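PDB 3LRK: alpha-galactosidase 1 from Saccharomyces cerevisiae, which hydrolyses terminal, non-reducing alpha-D-galactose residues from alpha-D-galactosides such as galactose oligosaccharides, galactomannans and galactolipids. Local coordinates for residues K62-K67 with S308-I313; Y304-Q309 with A398-N403. The protein carries 1 engineered substitution. All coordinates share one frame; numbering follows the deposited sequence.

Interaction 1. Residues K62-K67 with S308-I313. With NAG (2-acetamido-2-deoxy-beta-D-glucopyranose), chain C.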
loop_
_atom_site.group_PDB
_atom_site.type_symbol
_atom_site.label_atom_id
_atom_site.label_comp_id
_atom_site.label_asym_id
_atom_site.label_seq_id
_atom_site.Cartn_x
_atom_site.Cartn_y
_atom_site.Cartn_z
ATOM N N LYS A 62 -13.159 -28.633 31.095
ATOM C CA LYS A 62 -14.475 -28.513 30.454
ATOM C C LYS A 62 -15.401 -27.595 31.257
ATOM O O LYS A 62 -16.004 -26.668 30.706
ATOM C CB LYS A 62 -15.124 -29.888 30.270
ATOM C CG LYS A 62 -16.525 -29.851 29.627
ATOM C CD LYS A 62 -17.218 -31.222 29.696
ATOM C CE LYS A 62 -17.873 -31.458 31.061
ATOM N NZ LYS A 62 -18.352 -32.860 31.218
ATOM N N ASP A 63 -15.495 -27.839 32.563
ATOM C CA ASP A 63 -16.400 -27.052 33.400
ATOM C C ASP A 63 -15.872 -25.656 33.747
ATOM O O ASP A 63 -16.567 -24.875 34.414
ATOM C CB ASP A 63 -16.819 -27.839 34.646
ATOM C CG ASP A 63 -17.727 -29.008 34.313
ATOM O OD1 ASP A 63 -18.815 -28.774 33.754
ATOM O OD2 ASP A 63 -17.362 -30.163 34.614
ATOM N N MET A 64 -14.662 -25.336 33.283
ATOM C CA MET A 64 -14.156 -23.957 33.335
ATOM C C MET A 64 -14.587 -23.166 32.096
ATOM O O MET A 64 -14.478 -21.940 32.058
ATOM C CB MET A 64 -12.632 -23.911 33.485
ATOM C CG MET A 64 -12.096 -24.552 34.761
ATOM S SD MET A 64 -10.469 -23.947 35.255
ATOM C CE MET A 64 -10.893 -22.289 35.805
ATOM N N GLY A 65 -15.076 -23.882 31.089
ATOM C CA GLY A 65 -15.617 -23.253 29.898
ATOM C C GLY A 65 -14.994 -23.764 28.617
ATOM O O GLY A 65 -15.484 -23.445 27.538
ATOM N N TYR A 66 -13.927 -24.557 28.733
ATOM C CA TYR A 66 -13.251 -25.143 27.557
ATOM C C TYR A 66 -14.092 -26.271 26.954
ATOM O O TYR A 66 -13.814 -27.465 27.153
ATOM C CB TYR A 66 -11.856 -25.665 27.908
ATOM C CG TYR A 66 -10.849 -24.630 28.376
ATOM C CD1 TYR A 66 -10.105 -23.867 27.460
ATOM C CD2 TYR A 66 -10.608 -24.432 29.738
ATOM C CE1 TYR A 66 -9.145 -22.923 27.906
ATOM C CE2 TYR A 66 -9.663 -23.493 30.185
ATOM C CZ TYR A 66 -8.939 -22.748 29.270
ATOM O OH TYR A 66 -8.002 -21.843 29.733
ATOM N N LYS A 67 -15.114 -25.884 26.203
ATOM C CA LYS A 67 -16.182 -26.815 25.822
ATOM C C LYS A 67 -16.245 -27.209 24.353
ATOM O O LYS A 67 -16.896 -28.196 24.010
ATOM C CB LYS A 67 -17.540 -26.286 26.302
ATOM C CG LYS A 67 -17.757 -26.564 27.794
ATOM C CD LYS A 67 -19.085 -26.045 28.302
ATOM C CE LYS A 67 -19.270 -26.420 29.758
ATOM N NZ LYS A 67 -20.653 -26.067 30.230
ATOM N N SER A 308 -5.848 -23.153 33.875
ATOM C CA SER A 308 -6.875 -23.307 34.897
ATOM C C SER A 308 -7.033 -22.078 35.795
ATOM O O SER A 308 -7.784 -22.120 36.769
ATOM C CB SER A 308 -6.604 -24.566 35.737
ATOM O OG SER A 308 -5.588 -24.315 36.688
ATOM N N GLN A 309 -6.355 -20.978 35.460
ATOM C CA GLN A 309 -6.465 -19.751 36.261
ATOM C C GLN A 309 -7.815 -19.053 36.052
ATOM O O GLN A 309 -7.990 -18.253 35.116
ATOM C CB GLN A 309 -5.278 -18.804 36.014
ATOM C CG GLN A 309 -5.192 -17.597 36.991
ATOM C CD GLN A 309 -4.717 -17.981 38.401
ATOM O OE1 GLN A 309 -4.564 -19.158 38.718
ATOM N NE2 GLN A 309 -4.485 -16.980 39.243
ATOM N N ALA A 310 -8.753 -19.355 36.951
ATOM C CA ALA A 310 -10.121 -18.840 36.900
ATOM C C ALA A 310 -10.200 -17.320 36.824
ATOM O O ALA A 310 -11.042 -16.780 36.118
ATOM C CB ALA A 310 -10.923 -19.356 38.089
ATOM N N SER A 311 -9.302 -16.653 37.545
ATOM C CA SER A 311 -9.228 -15.194 37.623
ATOM C C SER A 311 -8.971 -14.559 36.250
ATOM O O SER A 311 -9.525 -13.507 35.908
ATOM C CB SER A 311 -8.080 -14.818 38.559
ATOM O OG SER A 311 -8.352 -13.586 39.184
ATOM N N VAL A 312 -8.109 -15.202 35.476
ATOM C CA VAL A 312 -7.740 -14.694 34.157
ATOM C C VAL A 312 -8.831 -15.002 33.119
ATOM O O VAL A 312 -9.154 -14.150 32.279
ATOM C CB VAL A 312 -6.342 -15.209 33.739
ATOM C CG1 VAL A 312 -6.013 -14.833 32.297
ATOM C CG2 VAL A 312 -5.268 -14.664 34.685
ATOM N N ILE A 313 -9.405 -16.201 33.188
ATOM C CA ILE A 313 -10.552 -16.586 32.349
ATOM C C ILE A 313 -11.761 -15.661 32.570
ATOM O O ILE A 313 -12.470 -15.303 31.616
ATOM C CB ILE A 313 -10.956 -18.068 32.572
ATOM C CG1 ILE A 313 -9.791 -19.005 32.226
ATOM C CG2 ILE A 313 -12.213 -18.436 31.753
ATOM C CD1 ILE A 313 -10.012 -20.473 32.655
HETATM C C1 NAG C . -19.291 -28.888 37.711
HETATM C C2 NAG C . -18.867 -30.358 37.787
HETATM C C3 NAG C . -19.740 -31.291 36.942
HETATM C C4 NAG C . -21.241 -30.977 36.942
HETATM C C5 NAG C . -21.571 -29.503 37.239
HETATM C C6 NAG C . -22.936 -29.411 37.912
HETATM C C7 NAG C . -16.501 -30.692 38.242
HETATM C C8 NAG C . -15.205 -31.191 37.679
HETATM N N2 NAG C . -17.489 -30.517 37.371
HETATM O O3 NAG C . -19.552 -32.621 37.383
HETATM O O4 NAG C . -21.745 -31.294 35.651
HETATM O O5 NAG C . -20.645 -28.842 38.092
HETATM O O6 NAG C . -23.477 -28.133 37.678
HETATM O O7 NAG C . -16.616 -30.463 39.444
#

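Interaction 2. Residues Y304-Q309 with A398-N403. With NAG (2-acetamido-2-deoxy-beta-D-glucopyranose), chain F; GOL (glycerol), chain J.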
loop_
_atom_site.group_PDB
_atom_site.type_symbol
_atom_site.label_atom_id
_atom_site.label_comp_id
_atom_site.label_asym_id
_atom_site.label_seq_id
_atom_site.Cartn_x
_atom_site.Cartn_y
_atom_site.Cartn_z
ATOM N N TYR A 304 -0.704 -26.517 32.809
ATOM C CA TYR A 304 -2.041 -26.844 33.313
ATOM C C TYR A 304 -2.603 -25.773 34.255
ATOM O O TYR A 304 -3.753 -25.383 34.117
ATOM C CB TYR A 304 -2.050 -28.230 33.983
ATOM C CG TYR A 304 -3.353 -28.614 34.654
ATOM C CD1 TYR A 304 -4.569 -28.642 33.946
ATOM C CD2 TYR A 304 -3.369 -28.995 35.997
ATOM C CE1 TYR A 304 -5.762 -29.009 34.584
ATOM C CE2 TYR A 304 -4.534 -29.356 36.624
ATOM C CZ TYR A 304 -5.726 -29.373 35.929
ATOM O OH TYR A 304 -6.873 -29.745 36.614
ATOM N N SER A 305 -1.800 -25.287 35.201
ATOM C CA SER A 305 -2.312 -24.283 36.143
ATOM C C SER A 305 -2.470 -22.896 35.504
ATOM O O SER A 305 -3.199 -22.047 36.023
ATOM C CB SER A 305 -1.458 -24.202 37.404
ATOM O OG SER A 305 -0.163 -23.752 37.106
ATOM N N ILE A 306 -1.780 -22.671 34.388
ATOM C CA ILE A 306 -2.018 -21.460 33.596
ATOM C C ILE A 306 -3.418 -21.536 32.950
ATOM O O ILE A 306 -4.250 -20.635 33.145
ATOM C CB ILE A 306 -0.867 -21.195 32.585
ATOM C CG1 ILE A 306 0.368 -20.697 33.352
ATOM C CG2 ILE A 306 -1.285 -20.158 31.514
ATOM C CD1 ILE A 306 1.665 -20.810 32.607
ATOM N N TYR A 307 -3.691 -22.632 32.237
ATOM C CA TYR A 307 -5.007 -22.848 31.612
ATOM C C TYR A 307 -6.158 -22.846 32.617
ATOM O O TYR A 307 -7.302 -22.593 32.252
ATOM C CB TYR A 307 -5.045 -24.186 30.879
ATOM C CG TYR A 307 -4.386 -24.197 29.520
ATOM C CD1 TYR A 307 -3.354 -25.091 29.241
ATOM C CD2 TYR A 307 -4.812 -23.326 28.503
ATOM C CE1 TYR A 307 -2.744 -25.122 27.979
ATOM C CE2 TYR A 307 -4.206 -23.345 27.240
ATOM C CZ TYR A 307 -3.179 -24.241 26.989
ATOM O OH TYR A 307 -2.589 -24.253 25.749
ATOM N N SER A 308 -5.848 -23.153 33.875
ATOM C CA SER A 308 -6.875 -23.307 34.897
ATOM C C SER A 308 -7.033 -22.078 35.795
ATOM O O SER A 308 -7.784 -22.120 36.769
ATOM C CB SER A 308 -6.604 -24.566 35.737
ATOM O OG SER A 308 -5.588 -24.315 36.688
ATOM N N GLN A 309 -6.355 -20.978 35.460
ATOM C CA GLN A 309 -6.465 -19.751 36.261
ATOM C C GLN A 309 -7.815 -19.053 36.052
ATOM O O GLN A 309 -7.990 -18.253 35.116
ATOM C CB GLN A 309 -5.278 -18.804 36.014
ATOM C CG GLN A 309 -5.192 -17.597 36.991
ATOM C CD GLN A 309 -4.717 -17.981 38.401
ATOM O OE1 GLN A 309 -4.564 -19.158 38.718
ATOM N NE2 GLN A 309 -4.485 -16.980 39.243
ATOM N N ALA A 398 -2.241 -14.465 41.731
ATOM C CA ALA A 398 -2.258 -15.010 43.088
ATOM C C ALA A 398 -3.167 -16.234 43.162
ATOM O O ALA A 398 -4.146 -16.348 42.413
ATOM C CB ALA A 398 -2.714 -13.960 44.070
ATOM N N ASN A 399 -2.830 -17.153 44.065
ATOM C CA ASN A 399 -3.632 -18.353 44.312
ATOM C C ASN A 399 -3.742 -19.279 43.101
ATOM O O ASN A 399 -4.753 -19.955 42.921
ATOM C CB ASN A 399 -5.033 -17.992 44.835
ATOM C CG ASN A 399 -4.995 -17.054 46.030
ATOM O OD1 ASN A 399 -4.060 -17.088 46.835
ATOM N ND2 ASN A 399 -6.015 -16.212 46.152
ATOM N N ARG A 400 -2.707 -19.303 42.266
ATOM C CA ARG A 400 -2.687 -20.235 41.148
ATOM C C ARG A 400 -2.411 -21.639 41.696
ATOM O O ARG A 400 -1.765 -21.792 42.738
ATOM C CB ARG A 400 -1.673 -19.804 40.074
ATOM C CG ARG A 400 -0.508 -20.733 39.870
ATOM C CD ARG A 400 -0.128 -20.857 38.406
ATOM N NE ARG A 400 1.052 -20.072 38.098
ATOM C CZ ARG A 400 1.978 -20.393 37.196
ATOM N NH1 ARG A 400 1.890 -21.505 36.487
ATOM N NH2 ARG A 400 3.009 -19.585 37.020
ATOM N N VAL A 401 -2.927 -22.657 41.016
ATOM C CA VAL A 401 -2.712 -24.040 41.442
ATOM C C VAL A 401 -1.212 -24.322 41.419
ATOM O O VAL A 401 -0.565 -24.167 40.379
ATOM C CB VAL A 401 -3.478 -25.054 40.547
ATOM C CG1 VAL A 401 -3.196 -26.485 40.988
ATOM C CG2 VAL A 401 -4.982 -24.775 40.567
ATOM N N ASP A 402 -0.653 -24.711 42.568
ATOM C CA ASP A 402 0.795 -24.912 42.651
ATOM C C ASP A 402 1.253 -26.136 41.853
ATOM O O ASP A 402 0.436 -27.003 41.507
ATOM C CB ASP A 402 1.320 -24.890 44.108
ATOM C CG ASP A 402 0.839 -26.072 44.963
ATOM O OD1 ASP A 402 0.581 -27.177 44.442
ATOM O OD2 ASP A 402 0.751 -25.889 46.202
ATOM N N ASN A 403 2.544 -26.187 41.538
ATOM C CA ASN A 403 3.089 -27.264 40.711
ATOM C C ASN A 403 2.818 -28.659 41.272
ATOM O O ASN A 403 2.635 -29.610 40.509
ATOM C CB ASN A 403 4.587 -27.060 40.447
ATOM C CG ASN A 403 4.868 -25.990 39.381
ATOM O OD1 ASN A 403 3.965 -25.564 38.645
ATOM N ND2 ASN A 403 6.137 -25.553 39.310
HETATM C C1 NAG F . 6.436 -24.613 38.242
HETATM C C2 NAG F . 7.244 -23.502 38.928
HETATM C C3 NAG F . 7.864 -22.524 37.927
HETATM C C4 NAG F . 8.537 -23.230 36.752
HETATM C C5 NAG F . 7.657 -24.347 36.195
HETATM C C6 NAG F . 8.398 -25.139 35.122
HETATM C C7 NAG F . 6.616 -22.975 41.214
HETATM C C8 NAG F . 5.429 -23.487 41.989
HETATM N N2 NAG F . 6.441 -22.783 39.905
HETATM O O3 NAG F . 8.843 -21.739 38.572
HETATM O O4 NAG F . 8.841 -22.286 35.745
HETATM O O5 NAG F . 7.251 -25.215 37.244
HETATM O O6 NAG F . 7.546 -26.115 34.569
HETATM O O7 NAG F . 7.689 -22.762 41.786
HETATM C C1 GOL J . -8.456 -22.764 39.802
HETATM O O1 GOL J . -9.553 -22.646 38.919
HETATM C C2 GOL J . -8.199 -21.429 40.492
HETATM O O2 GOL J . -7.813 -20.473 39.533
HETATM C C3 GOL J . -7.092 -21.597 41.530
HETATM O O3 GOL J . -7.216 -20.586 42.506
HETATM O O HOH W 1 -4.271 -21.922 38.562
HETATM O O HOH W 2 1.809 -23.899 38.862
#

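Interaction 1. Residues K62-K67 with S308-I313
Apolar packing joins the turn before strand 68-70 to the start of helix 310-316, and Met64 does most of it. Its CG stands anti to the carbonyl carbon, CB points at the helix, and the chain runs extended through chi2 before bending at chi3 (71°), which lays the terminal methyl across the first helical turn. There CE meets Ala310 CB at 3.7 Å and, tip to tip, Ile313 CD1, also at 3.7 Å; these two residues, three apart or about one helical turn, both reach the methyl. Closest of all is Met64 CE to the carbonyl O of Ser308 at 3.3 Å, and Met64 SD lies 3.9 Å from Ser308 CB, so methyl and sulphur run along the Ser308 backbone. Tyr66 approaches the same isoleucine: its CE2 lies 3.9 Å from Ile313 CD1, the two side chains crossing obliquely. Phe280 of helix 273-285 and Met32 of strand 32-35 pack on both Tyr66 and Ile313.

No hydrogen bond spans the two segments. Gly65 N closes the turn on Lys62 O at 3.0 Å, and the Met64 carbonyl accepts from Tyr428 OH. Tyr66 OH bonds to the carbonyl O of Tyr307, which fixes the ring's outer end against the end of helix 301-307. On the far side of the turn, Asp63 OD2 accepts the N2-H of a glycan NAG at 2.8 Å in a nearly straight bond (162°), while OD1 bonds to Thr424 OG1.

All the touching residues are buried. In this GH27 enzyme the parallel strands belong to a (beta/alpha)8 TIM barrel; here the loop between helix 46-58 and strand 68-70 packs on the N-terminal turn of helix 310-316, which follows the last barrel strand, 290-292.

Interaction 2. Residues Y304-Q309 with A398-N403
Arg400 carries two polar links. NH1 donates to Ser305 OG at 3.1 Å in an almost straight bond (166°), with the hydroxyl at the edge of the guanidinium and in its plane; NH2 forms a salt bridge with Asp273 at the start of helix 273-285. The arginine chain bends at chi2 and chi3 to get there, and its CD passes 3.2 Å from Ser305 OG. Ser305 OG occupies the crowded position between backbone N and carbonyl carbon and also bonds to the carbonyl O of Ser302, one turn earlier.

Gln309, bent at chi2 (74°), gives its NE2 to Ala398 O at 3.3 Å from above the carbonyl plane, and to Leu396 O as well. Its OE1 accepts a hydrogen bond from water 1, which also donates to Ser305 O and accepts from Val401 N, tying the helix end to the loop backbone. Water 2 accepts from Ser305 OG and donates to Val401 O and to Asn403 OD1; the single hydroxyl proton must therefore be shared between Ser302 O and water 2, or serve one at a time.

The contact joins the TIM barrel, through the C-terminal end of helix 301-307, to the loop after strand 391-395 of the C-terminal beta-sandwich domain. Asn403, partly exposed at the start of helix 403-410, is N-glycosylated: its ND2 is bonded covalently to a NAG that is also hydrogen-bonded to Ser302 OG.

Ser305 CB lies 3.1 Å from Val401 O and 3.8 Å from Val401 CB, while Ile306 runs alongside the arginine, CG1 being 3.6 Å from Arg400 NH1. Gln309 OE1 touches Arg400 CA and CB, both at 3.3 Å, its amide plane 76° from the guanidinium. A glycerol, probably from the crystallisation liquor, bridges Ser308 O and Asn399 O.

Interactions 1 and 2 have centres about 11 Å apart on the same side of the chain's centre and share Ser308 and Gln309, where helix 301-307 ends and helix 310-316 begins. Along the chain, 62-67 comes first, then the two helices, then 398-403. Interaction 1 stays within the catalytic TIM barrel, whereas interaction 2 links the barrel to the C-terminal beta-sandwich domain. They also touch directly through Tyr307, whose carbonyl O has Ile313 CD1 packed 3.5 Å away. The helix-to-helix junction is thereby packed against an early barrel loop by one part and against the second domain by the other, so the junction lies where the barrel meets the C-terminal domain.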